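Local coordinates for protein similar to metal-dependent hydrolase (PDB 3ESH), which is a probable metal-dependent hydrolase of the metallo-beta-lactamase superfamily whose substrate and reaction are not established, at residues A[1-5]-A[6-10]; A[85-88]-A[89-93]; A[172-175]-A[176-179]. All coordinates share one frame; numbering follows the deposited sequence.

Contact 1. Residues A[1-5]-A[6-10]; sequences MKIGD and ISIHY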
HETATM    1  N   MSE A   1      31.768 -29.580  -5.605  1.00 70.05           N
HETATM    2  CA  MSE A   1      30.983 -29.226  -4.386  1.00 69.81           C
HETATM    3  C   MSE A   1      29.932 -30.273  -4.059  1.00 67.35           C
HETATM    4  O   MSE A   1      29.258 -30.778  -4.945  1.00 66.90           O
HETATM    5  CB  MSE A   1      30.280 -27.879  -4.585  1.00 74.02           C
HETATM    6  CG  MSE A   1      30.934 -26.688  -3.902  1.00 78.16           C
HETATM    7 SE   MSE A   1      29.822 -25.981  -2.473  1.00 85.83          SE
HETATM    8  CE  MSE A   1      28.169 -25.800  -3.446  1.00 82.49           C
ATOM      9  N   LYS A   2      29.792 -30.601  -2.780  1.00 64.74           N
ATOM     10  CA  LYS A   2      28.776 -31.556  -2.372  1.00 61.98           C
ATOM     11  C   LYS A   2      28.040 -31.103  -1.110  1.00 58.99           C
ATOM     12  O   LYS A   2      28.652 -30.811  -0.087  1.00 57.94           O
ATOM     13  CB  LYS A   2      29.373 -32.956  -2.159  1.00 64.64           C
ATOM     14  CG  LYS A   2      30.326 -33.099  -0.976  1.00 68.45           C
ATOM     15  CD  LYS A   2      30.324 -34.537  -0.428  1.00 69.17           C
ATOM     16  CE  LYS A   2      30.942 -35.563  -1.386  1.00 69.98           C
ATOM     17  NZ  LYS A   2      32.437 -35.534  -1.412  1.00 67.60           N
ATOM     18  N   ILE A   3      26.720 -31.008  -1.215  1.00 56.35           N
ATOM     19  CA  ILE A   3      25.871 -30.640  -0.089  1.00 54.84           C
ATOM     20  C   ILE A   3      25.042 -31.895   0.130  1.00 53.73           C
ATOM     21  O   ILE A   3      24.111 -32.165  -0.624  1.00 53.13           O
ATOM     22  CB  ILE A   3      24.927 -29.428  -0.413  1.00 52.35           C
ATOM     23  CG1 ILE A   3      25.722 -28.129  -0.491  1.00 51.19           C
ATOM     24  CG2 ILE A   3      23.886 -29.259   0.663  1.00 52.96           C
ATOM     25  CD1 ILE A   3      26.550 -28.002  -1.721  1.00 50.83           C
ATOM     26  N   GLY A   4      25.395 -32.675   1.144  1.00 53.90           N
ATOM     27  CA  GLY A   4      24.660 -33.901   1.403  1.00 53.56           C
ATOM     28  C   GLY A   4      24.670 -34.778   0.163  1.00 53.42           C
ATOM     29  O   GLY A   4      25.738 -35.072  -0.382  1.00 50.64           O
ATOM     30  N   ASP A   5      23.488 -35.178  -0.300  1.00 54.12           N
ATOM     31  CA  ASP A   5      23.388 -36.023  -1.488  1.00 55.67           C
ATOM     32  C   ASP A   5      23.419 -35.193  -2.759  1.00 54.81           C
ATOM     33  O   ASP A   5      23.490 -35.742  -3.862  1.00 56.37           O
ATOM     34  CB  ASP A   5      22.088 -36.838  -1.477  1.00 58.40           C
ATOM     35  CG  ASP A   5      21.973 -37.746  -0.263  1.00 62.33           C
ATOM     36  OD1 ASP A   5      22.985 -38.376   0.118  1.00 63.76           O
ATOM     37  OD2 ASP A   5      20.861 -37.839   0.307  1.00 63.70           O
ATOM     38  N   ILE A   6      23.366 -33.872  -2.608  1.00 54.20           N
ATOM     39  CA  ILE A   6      23.357 -32.984  -3.763  1.00 53.12           C
ATOM     40  C   ILE A   6      24.738 -32.558  -4.250  1.00 53.60           C
ATOM     41  O   ILE A   6      25.603 -32.168  -3.462  1.00 55.94           O
ATOM     42  CB  ILE A   6      22.511 -31.713  -3.477  1.00 51.42           C
ATOM     43  CG1 ILE A   6      21.088 -32.120  -3.064  1.00 49.04           C
ATOM     44  CG2 ILE A   6      22.478 -30.820  -4.707  1.00 50.31           C
ATOM     45  CD1 ILE A   6      20.149 -30.962  -2.792  1.00 47.40           C
ATOM     46  N   SER A   7      24.937 -32.638  -5.561  1.00 52.40           N
ATOM     47  CA  SER A   7      26.196 -32.231  -6.159  1.00 50.86           C
ATOM     48  C   SER A   7      26.011 -30.834  -6.787  1.00 50.06           C
ATOM     49  O   SER A   7      25.045 -30.587  -7.507  1.00 49.84           O
ATOM     50  CB  SER A   7      26.617 -33.260  -7.204  1.00 50.19           C
ATOM     51  OG  SER A   7      27.938 -33.018  -7.646  1.00 52.29           O
ATOM     52  N   ILE A   8      26.934 -29.921  -6.506  1.00 48.28           N
ATOM     53  CA  ILE A   8      26.841 -28.560  -7.024  1.00 46.67           C
ATOM     54  C   ILE A   8      28.084 -28.173  -7.822  1.00 46.72           C
ATOM     55  O   ILE A   8      29.194 -28.386  -7.359  1.00 46.61           O
ATOM     56  CB  ILE A   8      26.679 -27.540  -5.872  1.00 47.50           C
ATOM     57  CG1 ILE A   8      25.390 -27.813  -5.088  1.00 46.68           C
ATOM     58  CG2 ILE A   8      26.667 -26.135  -6.427  1.00 48.75           C
ATOM     59  CD1 ILE A   8      24.125 -27.552  -5.868  1.00 47.42           C
ATOM     60  N   HIS A   9      27.892 -27.606  -9.013  1.00 47.62           N
ATOM     61  CA  HIS A   9      28.999 -27.171  -9.860  1.00 49.26           C
ATOM     62  C   HIS A   9      28.644 -25.905 -10.616  1.00 49.12           C
ATOM     63  O   HIS A   9      27.488 -25.495 -10.646  1.00 49.17           O
ATOM     64  CB  HIS A   9      29.371 -28.238 -10.888  1.00 49.69           C
ATOM     65  CG  HIS A   9      29.795 -29.538 -10.287  1.00 51.46           C
ATOM     66  ND1 HIS A   9      28.937 -30.605 -10.137  1.00 52.29           N
ATOM     67  CD2 HIS A   9      30.979 -29.927  -9.762  1.00 51.28           C
ATOM     68  CE1 HIS A   9      29.574 -31.598  -9.543  1.00 53.25           C
ATOM     69  NE2 HIS A   9      30.814 -31.214  -9.304  1.00 53.47           N
ATOM     70  N   TYR A  10      29.640 -25.287 -11.233  1.00 49.52           N
ATOM     71  CA  TYR A  10      29.403 -24.085 -12.012  1.00 50.09           C
ATOM     72  C   TYR A  10      29.681 -24.351 -13.496  1.00 48.82           C
ATOM     73  O   TYR A  10      30.455 -25.247 -13.840  1.00 49.70           O
ATOM     74  CB  TYR A  10      30.251 -22.917 -11.479  1.00 51.20           C
ATOM     75  CG  TYR A  10      31.747 -23.110 -11.529  1.00 54.16           C
ATOM     76  CD1 TYR A  10      32.436 -23.085 -12.744  1.00 55.71           C
ATOM     77  CD2 TYR A  10      32.482 -23.297 -10.361  1.00 55.48           C
ATOM     78  CE1 TYR A  10      33.825 -23.239 -12.789  1.00 57.10           C
ATOM     79  CE2 TYR A  10      33.867 -23.450 -10.393  1.00 56.73           C
ATOM     80  CZ  TYR A  10      34.536 -23.421 -11.608  1.00 57.25           C
ATOM     81  OH  TYR A  10      35.910 -23.573 -11.637  1.00 56.02           O
TER
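Met1, modelled as selenomethionine, lies alongside Ile8 with both side chains pointing the same way, its bent chain bringing the terminal CE to 3.3 Å from Ile8 CB. The two residues sit near the open end of a tight beta hairpin, strands 2-3 and 6-10 joined by a type II' turn from Ile3 to Ile6, which begins the chain at the border of one of the two sheets of the metallo-beta-lactamase fold. Gly4 takes the positive phi that such a turn needs at its second position. Ile3 and Ile6 form the hydrogen-bonded pair next to the turn: Ile3 N gives a bond of 2.8 Å to Ile6 O, while Ile6 N donates in return to Ile3 O. Lys2 and Ser7 make the non-hydrogen-bonded pair and face the other way from the isoleucines. With CG1 set beside its backbone N (chi1 -72°), Ile3 sends CD1 slantwise over Ile8, 3.6 Å from Ile8 CG1. Ile3, Ile6 and Ile8 are buried against strand 190-196 of the second sheet or its neighbour 199-203. Farther along, Ile8 N donates to Met1 O at 2.9 Å.

Contact 2. Residues A[85-88]-A[89-93]; sequences SHII and ADLAN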
ATOM      1  N   SER A  85      29.187 -18.044 -24.108  1.00 46.72           N
ATOM      2  CA  SER A  85      28.902 -19.252 -23.354  1.00 46.25           C
ATOM      3  C   SER A  85      29.537 -20.544 -23.874  1.00 46.98           C
ATOM      4  O   SER A  85      29.687 -20.740 -25.075  1.00 45.78           O
ATOM      5  CB  SER A  85      27.381 -19.419 -23.250  1.00 45.22           C
ATOM      6  OG  SER A  85      27.024 -20.555 -22.491  1.00 45.03           O
ATOM      7  N   HIS A  86      29.913 -21.412 -22.929  1.00 48.52           N
ATOM      8  CA  HIS A  86      30.503 -22.728 -23.197  1.00 49.98           C
ATOM      9  C   HIS A  86      29.663 -23.695 -22.403  1.00 50.52           C
ATOM     10  O   HIS A  86      30.159 -24.728 -21.948  1.00 52.05           O
ATOM     11  CB  HIS A  86      31.934 -22.839 -22.665  1.00 50.61           C
ATOM     12  CG  HIS A  86      32.970 -22.273 -23.576  1.00 52.28           C
ATOM     13  ND1 HIS A  86      33.287 -20.934 -23.602  1.00 54.18           N
ATOM     14  CD2 HIS A  86      33.741 -22.863 -24.520  1.00 54.33           C
ATOM     15  CE1 HIS A  86      34.208 -20.721 -24.527  1.00 54.67           C
ATOM     16  NE2 HIS A  86      34.499 -21.877 -25.098  1.00 54.99           N
ATOM     17  N   ILE A  87      28.393 -23.356 -22.228  1.00 51.41           N
ATOM     18  CA  ILE A  87      27.500 -24.181 -21.431  1.00 51.57           C
ATOM     19  C   ILE A  87      27.306 -25.607 -21.956  1.00 52.21           C
ATOM     20  O   ILE A  87      27.102 -26.529 -21.167  1.00 53.87           O
ATOM     21  CB  ILE A  87      26.132 -23.473 -21.252  1.00 51.03           C
ATOM     22  CG1 ILE A  87      25.361 -24.111 -20.102  1.00 51.08           C
ATOM     23  CG2 ILE A  87      25.335 -23.529 -22.546  1.00 49.33           C
ATOM     24  CD1 ILE A  87      24.089 -23.392 -19.766  1.00 50.87           C
ATOM     25  N   ILE A  88      27.378 -25.808 -23.269  1.00 51.79           N
ATOM     26  CA  ILE A  88      27.213 -27.158 -23.809  1.00 52.02           C
ATOM     27  C   ILE A  88      28.421 -28.029 -23.460  1.00 51.62           C
ATOM     28  O   ILE A  88      28.271 -29.096 -22.860  1.00 50.86           O
ATOM     29  CB  ILE A  88      27.021 -27.163 -25.358  1.00 52.35           C
ATOM     30  CG1 ILE A  88      25.698 -26.486 -25.736  1.00 51.26           C
ATOM     31  CG2 ILE A  88      27.008 -28.585 -25.877  1.00 51.61           C
ATOM     32  CD1 ILE A  88      25.709 -24.990 -25.560  1.00 53.92           C
ATOM     33  N   ALA A  89      29.612 -27.567 -23.830  1.00 51.21           N
ATOM     34  CA  ALA A  89      30.835 -28.304 -23.538  1.00 51.78           C
ATOM     35  C   ALA A  89      31.034 -28.511 -22.036  1.00 53.07           C
ATOM     36  O   ALA A  89      31.464 -29.583 -21.606  1.00 54.13           O
ATOM     37  CB  ALA A  89      32.033 -27.576 -24.130  1.00 52.52           C
ATOM     38  N   ASP A  90      30.728 -27.491 -21.236  1.00 53.94           N
ATOM     39  CA  ASP A  90      30.884 -27.615 -19.785  1.00 54.98           C
ATOM     40  C   ASP A  90      29.964 -28.700 -19.256  1.00 54.81           C
ATOM     41  O   ASP A  90      30.355 -29.492 -18.406  1.00 54.54           O
ATOM     42  CB  ASP A  90      30.561 -26.298 -19.079  1.00 56.71           C
ATOM     43  CG  ASP A  90      31.798 -25.468 -18.787  1.00 57.88           C
ATOM     44  OD1 ASP A  90      32.450 -25.017 -19.748  1.00 59.82           O
ATOM     45  OD2 ASP A  90      32.116 -25.267 -17.595  1.00 59.19           O
ATOM     46  N   LEU A  91      28.736 -28.735 -19.763  1.00 56.19           N
ATOM     47  CA  LEU A  91      27.772 -29.739 -19.328  1.00 56.56           C
ATOM     48  C   LEU A  91      28.248 -31.151 -19.655  1.00 57.39           C
ATOM     49  O   LEU A  91      28.034 -32.085 -18.876  1.00 56.25           O
ATOM     50  CB  LEU A  91      26.409 -29.480 -19.980  1.00 55.70           C
ATOM     51  CG  LEU A  91      25.536 -28.394 -19.344  1.00 56.11           C
ATOM     52  CD1 LEU A  91      24.250 -28.212 -20.149  1.00 54.37           C
ATOM     53  CD2 LEU A  91      25.208 -28.790 -17.911  1.00 54.08           C
ATOM     54  N   ALA A  92      28.892 -31.295 -20.812  1.00 58.48           N
ATOM     55  CA  ALA A  92      29.401 -32.592 -21.243  1.00 59.72           C
ATOM     56  C   ALA A  92      30.378 -33.145 -20.203  1.00 60.70           C
ATOM     57  O   ALA A  92      30.352 -34.336 -19.893  1.00 59.92           O
ATOM     58  CB  ALA A  92      30.084 -32.464 -22.593  1.00 58.55           C
ATOM     59  N   ASN A  93      31.225 -32.270 -19.663  1.00 61.32           N
ATOM     60  CA  ASN A  93      32.202 -32.660 -18.647  1.00 61.99           C
ATOM     61  C   ASN A  93      31.539 -33.428 -17.501  1.00 62.49           C
ATOM     62  O   ASN A  93      32.225 -34.068 -16.704  1.00 62.28           O
ATOM     63  CB  ASN A  93      32.918 -31.429 -18.072  1.00 62.96           C
ATOM     64  CG  ASN A  93      33.695 -30.654 -19.122  1.00 65.07           C
ATOM     65  OD1 ASN A  93      34.446 -31.233 -19.908  1.00 66.10           O
ATOM     66  ND2 ASN A  93      33.526 -29.329 -19.130  1.00 66.06           N
TER
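The carboxylate of Asp90 lies against the backbone of His86, OD1 3.2 Å from His86 O, two acceptors side by side with no bond between them. The same OD1 comes to 3.7 Å from CB of His86, so the acid meets the root of the histidine and not its imidazole. His86 is the N-cap residue of helix 87-92, and its ring is turned back along the chain, where ND1 makes a weak hydrogen bond to the backbone O of Glu84. Its carbonyl is the first acceptor of the helix: Asp90 N donates to His86 O at 2.9 Å. The next two i to i+4 bonds, Leu91 N to Ile87 O and Ala92 N to Ile88 O, are both 3.1 Å long. Just before the cap, Ser85 OG accepts from Ile87 N at 3.1 Å in an ST turn, which occupies one of the amides that the first turn of a helix leaves without a backbone acceptor. Leu91 CG lies beside its own backbone N (chi1 -80°), which brings it to 3.0 Å from Ile87 O. On the inner side Ile87 CG1 and Leu91 CD1 stand 4.2 Å apart, one turn from each other. At the far end the amide of Asn93 folds back, and its ND2 makes a weak bond to Asp90 O. The helix rests its buried side on Phe126 and Leu11, while Asp90 OD2 receives a weak hydrogen bond from the backbone N of Asn12, tying the helix to the chain that follows strand 6-10.

Contact 3. Residues A[172-175]-A[176-179]; sequences EPVP and GIKM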
ATOM      1  N   GLU A 172       9.141 -24.691  -3.870  1.00 50.76           N
ATOM      2  CA  GLU A 172      10.097 -25.774  -3.691  1.00 51.18           C
ATOM      3  C   GLU A 172       9.898 -26.765  -4.842  1.00 51.94           C
ATOM      4  O   GLU A 172       9.044 -27.644  -4.771  1.00 52.12           O
ATOM      5  CB  GLU A 172       9.859 -26.451  -2.330  1.00 53.98           C
ATOM      6  CG  GLU A 172      11.049 -27.246  -1.786  1.00 57.58           C
ATOM      7  CD  GLU A 172      10.825 -27.780  -0.368  1.00 59.06           C
ATOM      8  OE1 GLU A 172      10.081 -27.144   0.405  1.00 60.89           O
ATOM      9  OE2 GLU A 172      11.412 -28.829  -0.022  1.00 60.32           O
ATOM     10  N   PRO A 173      10.684 -26.618  -5.928  1.00 51.77           N
ATOM     11  CA  PRO A 173      10.653 -27.457  -7.135  1.00 52.11           C
ATOM     12  C   PRO A 173      10.812 -28.949  -6.836  1.00 51.88           C
ATOM     13  O   PRO A 173       9.887 -29.738  -7.034  1.00 51.29           O
ATOM     14  CB  PRO A 173      11.821 -26.924  -7.955  1.00 53.34           C
ATOM     15  CG  PRO A 173      11.929 -25.509  -7.519  1.00 52.93           C
ATOM     16  CD  PRO A 173      11.752 -25.610  -6.041  1.00 51.37           C
ATOM     17  N   VAL A 174      12.007 -29.321  -6.388  1.00 52.39           N
ATOM     18  CA  VAL A 174      12.324 -30.698  -6.020  1.00 52.64           C
ATOM     19  C   VAL A 174      12.757 -30.575  -4.556  1.00 52.56           C
ATOM     20  O   VAL A 174      13.293 -29.541  -4.159  1.00 52.28           O
ATOM     21  CB  VAL A 174      13.478 -31.250  -6.905  1.00 53.30           C
ATOM     22  CG1 VAL A 174      13.194 -30.940  -8.379  1.00 52.45           C
ATOM     23  CG2 VAL A 174      14.799 -30.650  -6.496  1.00 54.43           C
ATOM     24  N   PRO A 175      12.531 -31.608  -3.730  1.00 52.87           N
ATOM     25  CA  PRO A 175      12.932 -31.499  -2.323  1.00 51.98           C
ATOM     26  C   PRO A 175      14.331 -30.933  -2.096  1.00 50.72           C
ATOM     27  O   PRO A 175      15.280 -31.279  -2.811  1.00 50.11           O
ATOM     28  CB  PRO A 175      12.787 -32.937  -1.818  1.00 52.52           C
ATOM     29  CG  PRO A 175      11.616 -33.437  -2.613  1.00 51.61           C
ATOM     30  CD  PRO A 175      11.978 -32.947  -4.005  1.00 53.19           C
ATOM     31  N   GLY A 176      14.451 -30.058  -1.099  1.00 48.80           N
ATOM     32  CA  GLY A 176      15.745 -29.475  -0.790  1.00 47.53           C
ATOM     33  C   GLY A 176      16.084 -28.165  -1.495  1.00 45.82           C
ATOM     34  O   GLY A 176      16.940 -27.403  -1.023  1.00 46.68           O
ATOM     35  N   ILE A 177      15.432 -27.896  -2.620  1.00 43.04           N
ATOM     36  CA  ILE A 177      15.686 -26.669  -3.362  1.00 41.72           C
ATOM     37  C   ILE A 177      14.528 -25.707  -3.114  1.00 41.79           C
ATOM     38  O   ILE A 177      13.402 -25.978  -3.516  1.00 41.23           O
ATOM     39  CB  ILE A 177      15.780 -26.935  -4.870  1.00 40.24           C
ATOM     40  CG1 ILE A 177      16.606 -28.201  -5.144  1.00 38.94           C
ATOM     41  CG2 ILE A 177      16.401 -25.738  -5.563  1.00 40.46           C
ATOM     42  CD1 ILE A 177      18.068 -28.091  -4.824  1.00 36.04           C
ATOM     43  N   LYS A 178      14.804 -24.586  -2.449  1.00 41.15           N
ATOM     44  CA  LYS A 178      13.750 -23.616  -2.141  1.00 40.40           C
ATOM     45  C   LYS A 178      13.984 -22.211  -2.702  1.00 39.67           C
ATOM     46  O   LYS A 178      14.968 -21.554  -2.371  1.00 39.67           O
ATOM     47  CB  LYS A 178      13.541 -23.529  -0.622  1.00 42.51           C
ATOM     48  CG  LYS A 178      13.273 -24.886   0.043  1.00 42.67           C
ATOM     49  CD  LYS A 178      12.848 -24.747   1.500  1.00 46.65           C
ATOM     50  CE  LYS A 178      12.639 -26.118   2.153  1.00 47.26           C
ATOM     51  NZ  LYS A 178      12.123 -26.060   3.557  1.00 48.34           N
HETATM   52  N   MSE A 179      13.072 -21.761  -3.556  1.00 38.31           N
HETATM   53  CA  MSE A 179      13.165 -20.427  -4.153  1.00 36.35           C
HETATM   54  C   MSE A 179      12.408 -19.449  -3.273  1.00 38.54           C
HETATM   55  O   MSE A 179      11.380 -19.803  -2.698  1.00 38.55           O
HETATM   56  CB  MSE A 179      12.559 -20.441  -5.549  1.00 35.33           C
HETATM   57  CG  MSE A 179      13.272 -21.400  -6.427  1.00 29.90           C
HETATM   58 SE   MSE A 179      12.378 -21.489  -8.107  1.00 26.86          SE
HETATM   59  CE  MSE A 179      13.249 -20.073  -8.972  1.00 21.68           C
TER
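Val174 and Ile177 lie side by side on the buried side of a tight turn, the methyl CG2 of the valine pressed to 3.3 Å from Ile177 CG1. They are the ends of a type II beta turn, closed by a bond of 3.1 Å from Ile177 N to Val174 O. Pro175 and Gly176 occupy its two corner positions, and the positive phi of the glycine suits the second corner. Before the turn, the ring of Pro173 wedges between two parts of the following strand: CD abuts Ile177 O at 3.0 Å, and CG reaches 4.1 Å from SE of the selenomethionine Met179, whose chain runs across it at about a right angle. On the solvent side Glu172 and Lys178 lie side by side, pointing the same way, the glutamate CG (anti to the backbone N, chi1 -159°) 3.7 Å from Lys178 CG. Their charged ends form a long salt bridge, OE1 to NZ 3.9 Å, while OE2 takes a weak hydrogen bond from Gly176 N. Pro173, Val174, Ile177 and Met179 face Leu105 and Tyr103 of strand 103-105, so the turn packs one sheet on the other, as in the alpha-beta/beta-alpha sandwich of metallo-beta-lactamases.

Contacts 1 and 3 meet in the layer between the two main sheets, with centres 14 Å apart, and CD1 of Ile6 touches CD1 of Ile177 at 4.1 Å. The hairpin belongs to an outer part of one sheet, the 172-179 turn to that of the other, and strand 190-196, next to 177-181 in its sheet, carries side chains that the hairpin packs on. Contact 2 lies at the other end of strand 6-10, its centre 18 Å from that of contact 1, where Tyr10 O packs 4.1 Å from Asp90 OD2. Contacts 2 and 3 remain apart, about 15 Å between nearest atoms. None includes His110, His185 or Asp206, which may form a vacant metal site.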